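Side-chain contacts in type I modular polyketide synthase (Streptomyces albus subsp. albus, PDB 6IYT), which probably loads an ethylmalonyl extender unit from coenzyme A onto its acyl carrier protein, serving as an acyltransferase domain of salinomycin biosynthesis: residues A35-S38 / G39-V43; V255-A259 / A260-A264; A310-I313 / G314-A318. All blocks are in the same frame, centred on the assembly; numbering follows the deposited sequence.

Contact 1. Residues A35-S38 / G39-V43; sequences ALFS and GDPLV
Phe37 and Pro41 meet across a short surface turn. The apolar contact is made low on the phenylalanine: Phe37 CB lies 3.8 Å from Pro41 CG. The phenylalanine ring is set anti to its own carbonyl carbon (chi1 -60°). Leu36 covers one face of that ring, with Leu36 CG 3.6 Å above the plane and over the centre. Pro41 CG comes at the ring obliquely.

Within the bend, Ser38 O packs against the proline. It turns inward and rests 3.6 Å from Pro41 CD. It is 3.5 Å from Asp40 N, but the angle is poor and no hydrogen bond forms. No hydrogen bond links residues 35-38 to residues 39-43. Gly39 adopts a positive phi of 65°, a value that favours glycine, and the chain reverses over residues 38-41. The side chain of Asp40 leaves the bend, and its carboxylate makes a long, weak ion pair with Arg454.

The turn belongs to the N-terminal lead into strand 43-49. This lead probably corresponds to the linker that joins ketosynthase and acyltransferase in modular synthases. Its Leu36 O accepts a hydrogen bond from Ser143 OG, just past helix 137-142, and the backbone of Ser38 bonds to that of Ser142 at the end of that helix. Phe37 packs on Pro428 and Leu432 of helix 428-439, Leu36 reaches Phe435 of the same helix, and Val43 starts the strand by pairing with Gly96 at the end of strand 90-96.

Contact 2. Residues V255-A259 / A260-A264; sequences VSLPA and AEVEA
A strand-to-helix connection in the ferredoxin-like small subdomain of the acyltransferase brings Val255, Leu257 and Pro258 against the first turn of helix 259-266. The strand order, with 310-312, 251-255, 286-291 and 276-283 side by side and two helices between them in sequence, fits that fold. Pro258 is the N-cap residue. As a proline it has no N-H to give, but its carbonyl starts the helical bonding: Val262 N donates to Pro258 O at 3.2 Å. The next bond, Glu263 N to Ala259 O, is shorter at 2.9 Å and nearly straight (175°).

Val262 is the apolar centre. Its CG2 branch stands anti to its own carbonyl carbon and faces back along the connection. There it meets Val255 CG1 at 3.8 Å, the two valines reaching tip to tip. The same methyl, Val262 CG2, also touches Leu257 CB at 3.8 Å. It thus fills the angle between the end of the strand and the start of the helix. Ser256 lies between the two partners at the centre of an inverse gamma turn, closed by a weak bond from Leu257 N to Val255 O.

The interior side of this corner rests on the sheet. Val262 packs on Val287 and Val289 of strand 286-291, and Leu303 of helix 293-305 covers both Val255 and Leu257.

Glu261 works on another side of the helix. Its chain bends at chi2 (132°) and runs beside the proline ring, pointing the same way. The Glu261 side chain crosses that of Leu257 at about a right angle, and Glu261 OE1 comes within 3.4 Å of Pro258 CD.

Contact 3. Residues A310-I313 / G314-A318; sequences AKVI and GSTVA
Thr316 grips the carbonyl of Ile313 with two donors. The stronger is its hydroxyl: Thr316 OG1 donates to Ile313 O at 2.7 Å. It approaches tilted 30° from the carbonyl plane. The second is the backbone bond from Thr316 N to Ile313 O, weak at 3.3 Å. With chi1 at 53°, OG1 sits between the backbone N and the carbonyl carbon of Thr316, which brings it round to face the acceptor.

The methyls meet on the same pair. Ile313 CG2 and Thr316 CG2 are 3.4 Å apart, tighter than usual van der Waals contact. The two side chains cross obliquely.

The backbone bond closes a type II beta turn from Ile313 to Thr316, and the hydroxyl bond reinforces it. Gly314 and Ser315 form its corner, and Ser315 takes the positive phi (68°) that this turn needs at its third position. The turn leads the chain off edge strand 310-312. Val317 and Ala318 then begin the sequence VASH, which probably corresponds to the YASH or HAFH specificity motif of related acyltransferases.

A water supports the start of the turn. It accepts from Gly314 N at 2.9 Å and, weakly, from Lys311 NZ, which reaches it on a nearly extended side chain.

Further out, Val252 N donates to Thr316 OG1, so the hydroxyl both gives and receives. Backbone bonds between Ile313 and Val252 and between Lys311 and Ser254 hold the edge strand against strand 251-255. Ser315 OG bonds to Asp179 O. Ser315 and Thr316 both touch Gln128 of the GQGSQ loop, and Gln131 NE2 bonds weakly to Gly314 O.

Contacts 2 and 3 belong together. Their centres are about 17 Å apart, and they touch where Val255 CG2 lies 4.2 Å from Ala310 CB. Both leave the same sheet, from the paired strands 251-255 and 310-312, but in different directions. Contact 2 enters the helix that packs on the sheet. Contact 3 leads into the VASH sequence and lies against the GQGSQ loop, so it is the one probably nearer the acyl-binding cleft. The chain's GHSQG sequence probably forms a nucleophile elbow; none of the contacts contains it. Contact 1 is remote, on the opposite side of the chain's centre. Its centre is about 45 Å from that of contact 2 and about 36 Å from that of contact 3.

Contact 1. Residues A35-S38 / G39-V43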
loop_
_atom_site.group_PDB
_atom_site.type_symbol
_atom_site.label_atom_id
_atom_site.label_comp_id
_atom_site.label_asym_id
_atom_site.label_seq_id
_atom_site.Cartn_x
_atom_site.Cartn_y
_atom_site.Cartn_z
ATOM N N ALA A 35 4.703 2.760 -20.791
ATOM C CA ALA A 35 5.871 3.195 -20.040
ATOM C C ALA A 35 5.447 3.422 -18.605
ATOM O O ALA A 35 4.333 3.869 -18.362
ATOM C CB ALA A 35 6.412 4.490 -20.623
ATOM N N LEU A 36 6.407 3.339 -17.685
ATOM C CA LEU A 36 6.161 3.737 -16.310
ATOM C C LEU A 36 5.785 5.214 -16.209
ATOM O O LEU A 36 4.831 5.555 -15.530
ATOM C CB LEU A 36 7.371 3.411 -15.401
ATOM C CG LEU A 36 7.250 3.874 -13.939
ATOM C CD1 LEU A 36 6.023 3.294 -13.262
ATOM C CD2 LEU A 36 8.493 3.495 -13.141
ATOM N N PHE A 37 6.547 6.090 -16.892
ATOM C CA PHE A 37 6.263 7.529 -16.900
ATOM C C PHE A 37 6.169 8.070 -18.331
ATOM O O PHE A 37 6.911 7.624 -19.222
ATOM C CB PHE A 37 7.347 8.283 -16.139
ATOM C CG PHE A 37 7.477 7.869 -14.704
ATOM C CD1 PHE A 37 6.420 8.019 -13.838
ATOM C CD2 PHE A 37 8.652 7.353 -14.226
ATOM C CE1 PHE A 37 6.547 7.700 -12.503
ATOM C CE2 PHE A 37 8.777 6.993 -12.890
ATOM C CZ PHE A 37 7.716 7.156 -12.037
ATOM N N SER A 38 5.298 9.058 -18.523
ATOM C CA SER A 38 5.232 9.803 -19.771
ATOM C C SER A 38 5.793 11.215 -19.589
ATOM O O SER A 38 6.033 11.666 -18.478
ATOM C CB SER A 38 3.784 9.910 -20.222
ATOM O OG SER A 38 3.006 10.487 -19.178
ATOM N N GLY A 39 5.982 11.915 -20.702
ATOM C CA GLY A 39 6.463 13.305 -20.667
ATOM C C GLY A 39 7.883 13.449 -20.131
ATOM O O GLY A 39 8.780 12.666 -20.476
ATOM N N ASP A 40 8.060 14.401 -19.214
ATOM C CA ASP A 40 9.394 14.831 -18.778
ATOM C C ASP A 40 9.461 14.908 -17.251
ATOM O O ASP A 40 9.681 15.971 -16.686
ATOM C CB ASP A 40 9.729 16.190 -19.380
ATOM C CG ASP A 40 10.050 16.104 -20.854
ATOM O OD1 ASP A 40 10.913 15.287 -21.221
ATOM O OD2 ASP A 40 9.416 16.831 -21.647
ATOM N N PRO A 41 9.264 13.773 -16.594
ATOM C CA PRO A 41 9.350 13.695 -15.157
ATOM C C PRO A 41 10.806 13.902 -14.664
ATOM O O PRO A 41 11.762 13.781 -15.435
ATOM C CB PRO A 41 8.891 12.270 -14.875
ATOM C CG PRO A 41 9.409 11.505 -16.045
ATOM C CD PRO A 41 9.326 12.440 -17.223
ATOM N N LEU A 42 10.964 14.041 -13.382
ATOM C CA LEU A 42 12.262 14.007 -12.820
ATOM C C LEU A 42 12.892 12.628 -12.986
ATOM O O LEU A 42 12.208 11.637 -13.277
ATOM C CB LEU A 42 12.244 14.471 -11.342
ATOM C CG LEU A 42 11.773 13.535 -10.261
ATOM C CD1 LEU A 42 11.940 14.185 -8.901
ATOM C CD2 LEU A 42 10.336 13.148 -10.487
ATOM N N VAL A 43 14.208 12.598 -12.807
ATOM C CA VAL A 43 15.075 11.475 -13.165
ATOM C C VAL A 43 15.724 11.001 -11.842
ATOM O O VAL A 43 16.137 11.846 -11.071
ATOM C CB VAL A 43 16.248 12.035 -14.041
ATOM C CG1 VAL A 43 17.126 10.932 -14.545
ATOM C CG2 VAL A 43 15.697 12.907 -15.173
#

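Contact 2. Residues V255-A259 / A260-A264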
loop_
_atom_site.group_PDB
_atom_site.type_symbol
_atom_site.label_atom_id
_atom_site.label_comp_id
_atom_site.label_asym_id
_atom_site.label_seq_id
_atom_site.Cartn_x
_atom_site.Cartn_y
_atom_site.Cartn_z
ATOM N N VAL A 255 -6.329 2.905 17.565
ATOM C CA VAL A 255 -5.867 3.239 18.923
ATOM C C VAL A 255 -4.480 2.716 19.105
ATOM O O VAL A 255 -4.243 1.545 18.910
ATOM C CB VAL A 255 -6.749 2.571 19.984
ATOM C CG1 VAL A 255 -6.188 2.832 21.384
ATOM C CG2 VAL A 255 -8.187 3.050 19.860
ATOM N N SER A 256 -3.524 3.583 19.429
ATOM C CA SER A 256 -2.150 3.108 19.655
ATOM C C SER A 256 -1.902 2.650 21.108
ATOM O O SER A 256 -1.105 3.257 21.834
ATOM C CB SER A 256 -1.136 4.185 19.259
ATOM O OG SER A 256 -1.446 4.698 17.986
ATOM N N LEU A 257 -2.582 1.572 21.502
ATOM C CA LEU A 257 -2.322 0.869 22.748
ATOM C C LEU A 257 -2.433 -0.629 22.477
ATOM O O LEU A 257 -3.120 -1.031 21.561
ATOM C CB LEU A 257 -3.358 1.231 23.788
ATOM C CG LEU A 257 -3.364 2.605 24.436
ATOM C CD1 LEU A 257 -4.584 2.679 25.320
ATOM C CD2 LEU A 257 -2.090 2.892 25.239
ATOM N N PRO A 258 -1.836 -1.443 23.340
ATOM C CA PRO A 258 -1.962 -2.896 23.300
ATOM C C PRO A 258 -3.401 -3.332 23.490
ATOM O O PRO A 258 -4.134 -2.693 24.233
ATOM C CB PRO A 258 -1.091 -3.370 24.487
ATOM C CG PRO A 258 -0.209 -2.228 24.818
ATOM C CD PRO A 258 -0.932 -0.981 24.412
ATOM N N ALA A 259 -3.778 -4.454 22.873
ATOM C CA ALA A 259 -5.138 -4.972 22.988
ATOM C C ALA A 259 -5.610 -5.027 24.430
ATOM O O ALA A 259 -6.697 -4.603 24.730
ATOM C CB ALA A 259 -5.254 -6.338 22.345
ATOM N N ALA A 260 -4.786 -5.568 25.323
ATOM C CA ALA A 260 -5.229 -5.779 26.704
ATOM C C ALA A 260 -5.616 -4.460 27.371
ATOM O O ALA A 260 -6.587 -4.406 28.136
ATOM C CB ALA A 260 -4.149 -6.478 27.515
ATOM N N GLU A 261 -4.831 -3.415 27.146
ATOM C CA GLU A 261 -5.132 -2.124 27.715
ATOM C C GLU A 261 -6.453 -1.586 27.155
ATOM O O GLU A 261 -7.232 -0.988 27.865
ATOM C CB GLU A 261 -3.990 -1.134 27.432
ATOM C CG GLU A 261 -3.431 -0.452 28.672
ATOM C CD GLU A 261 -1.897 -0.467 28.743
ATOM O OE1 GLU A 261 -1.238 -0.316 27.690
ATOM O OE2 GLU A 261 -1.356 -0.529 29.875
ATOM N N VAL A 262 -6.677 -1.753 25.863
ATOM C CA VAL A 262 -7.915 -1.282 25.259
ATOM C C VAL A 262 -9.157 -2.059 25.780
ATOM O O VAL A 262 -10.175 -1.449 26.102
ATOM C CB VAL A 262 -7.864 -1.346 23.731
ATOM C CG1 VAL A 262 -9.192 -0.922 23.154
ATOM C CG2 VAL A 262 -6.762 -0.442 23.218
ATOM N N GLU A 263 -9.041 -3.386 25.903
ATOM C CA GLU A 263 -10.086 -4.214 26.551
ATOM C C GLU A 263 -10.486 -3.648 27.919
ATOM O O GLU A 263 -11.684 -3.552 28.246
ATOM C CB GLU A 263 -9.620 -5.669 26.708
ATOM C CG GLU A 263 -9.538 -6.467 25.420
ATOM C CD GLU A 263 -10.908 -6.797 24.809
ATOM O OE1 GLU A 263 -10.921 -7.444 23.718
ATOM O OE2 GLU A 263 -11.966 -6.451 25.422
ATOM N N ALA A 264 -9.493 -3.260 28.709
ATOM C CA ALA A 264 -9.755 -2.705 30.051
ATOM C C ALA A 264 -10.562 -1.425 29.951
ATOM O O ALA A 264 -11.495 -1.191 30.731
ATOM C CB ALA A 264 -8.443 -2.444 30.781
#

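Contact 3. Residues A310-I313 / G314-A318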
loop_
_atom_site.group_PDB
_atom_site.type_symbol
_atom_site.label_atom_id
_atom_site.label_comp_id
_atom_site.label_asym_id
_atom_site.label_seq_id
_atom_site.Cartn_x
_atom_site.Cartn_y
_atom_site.Cartn_z
ATOM N N ALA A 310 -5.268 8.281 19.045
ATOM C CA ALA A 310 -6.473 7.562 18.651
ATOM C C ALA A 310 -7.294 8.432 17.712
ATOM O O ALA A 310 -7.322 9.659 17.849
ATOM C CB ALA A 310 -7.282 7.191 19.867
ATOM N N LYS A 311 -8.025 7.802 16.798
ATOM C CA LYS A 311 -8.720 8.538 15.783
ATOM C C LYS A 311 -9.761 7.643 15.132
ATOM O O LYS A 311 -9.466 6.475 14.822
ATOM C CB LYS A 311 -7.704 9.012 14.745
ATOM C CG LYS A 311 -8.261 9.283 13.379
ATOM C CD LYS A 311 -7.151 9.432 12.352
ATOM C CE LYS A 311 -7.734 9.757 10.994
ATOM N NZ LYS A 311 -6.682 9.719 9.944
ATOM N N VAL A 312 -10.953 8.198 14.882
ATOM C CA VAL A 312 -11.966 7.511 14.065
ATOM C C VAL A 312 -11.512 7.495 12.602
ATOM O O VAL A 312 -11.073 8.538 12.063
ATOM C CB VAL A 312 -13.331 8.194 14.161
ATOM C CG1 VAL A 312 -14.356 7.486 13.274
ATOM C CG2 VAL A 312 -13.803 8.247 15.601
ATOM N N ILE A 313 -11.574 6.326 11.974
ATOM C CA ILE A 313 -11.092 6.148 10.587
ATOM C C ILE A 313 -12.200 6.609 9.606
ATOM O O ILE A 313 -13.395 6.306 9.796
ATOM C CB ILE A 313 -10.733 4.688 10.307
ATOM C CG1 ILE A 313 -9.576 4.226 11.215
ATOM C CG2 ILE A 313 -10.394 4.446 8.831
ATOM C CD1 ILE A 313 -9.336 2.726 11.160
ATOM N N GLY A 314 -11.826 7.499 8.701
ATOM C CA GLY A 314 -12.798 8.174 7.842
ATOM C C GLY A 314 -13.722 7.215 7.101
ATOM O O GLY A 314 -13.273 6.270 6.508
ATOM N N SER A 315 -15.023 7.501 7.166
ATOM C CA SER A 315 -16.047 6.856 6.396
ATOM C C SER A 315 -16.290 5.406 6.766
ATOM O O SER A 315 -16.985 4.696 6.051
ATOM C CB SER A 315 -15.765 6.960 4.911
ATOM O OG SER A 315 -15.703 8.336 4.500
ATOM N N THR A 316 -15.784 4.975 7.904
ATOM C CA THR A 316 -15.949 3.594 8.306
ATOM C C THR A 316 -17.300 3.384 8.969
ATOM O O THR A 316 -17.942 4.344 9.455
ATOM C CB THR A 316 -14.871 3.154 9.270
ATOM O OG1 THR A 316 -14.815 4.069 10.382
ATOM C CG2 THR A 316 -13.500 3.100 8.542
ATOM N N VAL A 317 -17.789 2.165 8.848
ATOM C CA VAL A 317 -18.903 1.659 9.667
ATOM C C VAL A 317 -18.346 0.648 10.651
ATOM O O VAL A 317 -17.193 0.288 10.562
ATOM C CB VAL A 317 -19.980 0.977 8.803
ATOM C CG1 VAL A 317 -20.667 1.982 7.877
ATOM C CG2 VAL A 317 -19.430 -0.258 8.062
ATOM N N ALA A 318 -19.190 0.117 11.527
ATOM C CA ALA A 318 -18.720 -0.835 12.536
ATOM C C ALA A 318 -18.769 -2.245 11.981
ATOM O O ALA A 318 -19.528 -3.082 12.452
ATOM C CB ALA A 318 -19.562 -0.732 13.822
HETATM O O HOH W 1 -8.982 8.003 8.209
#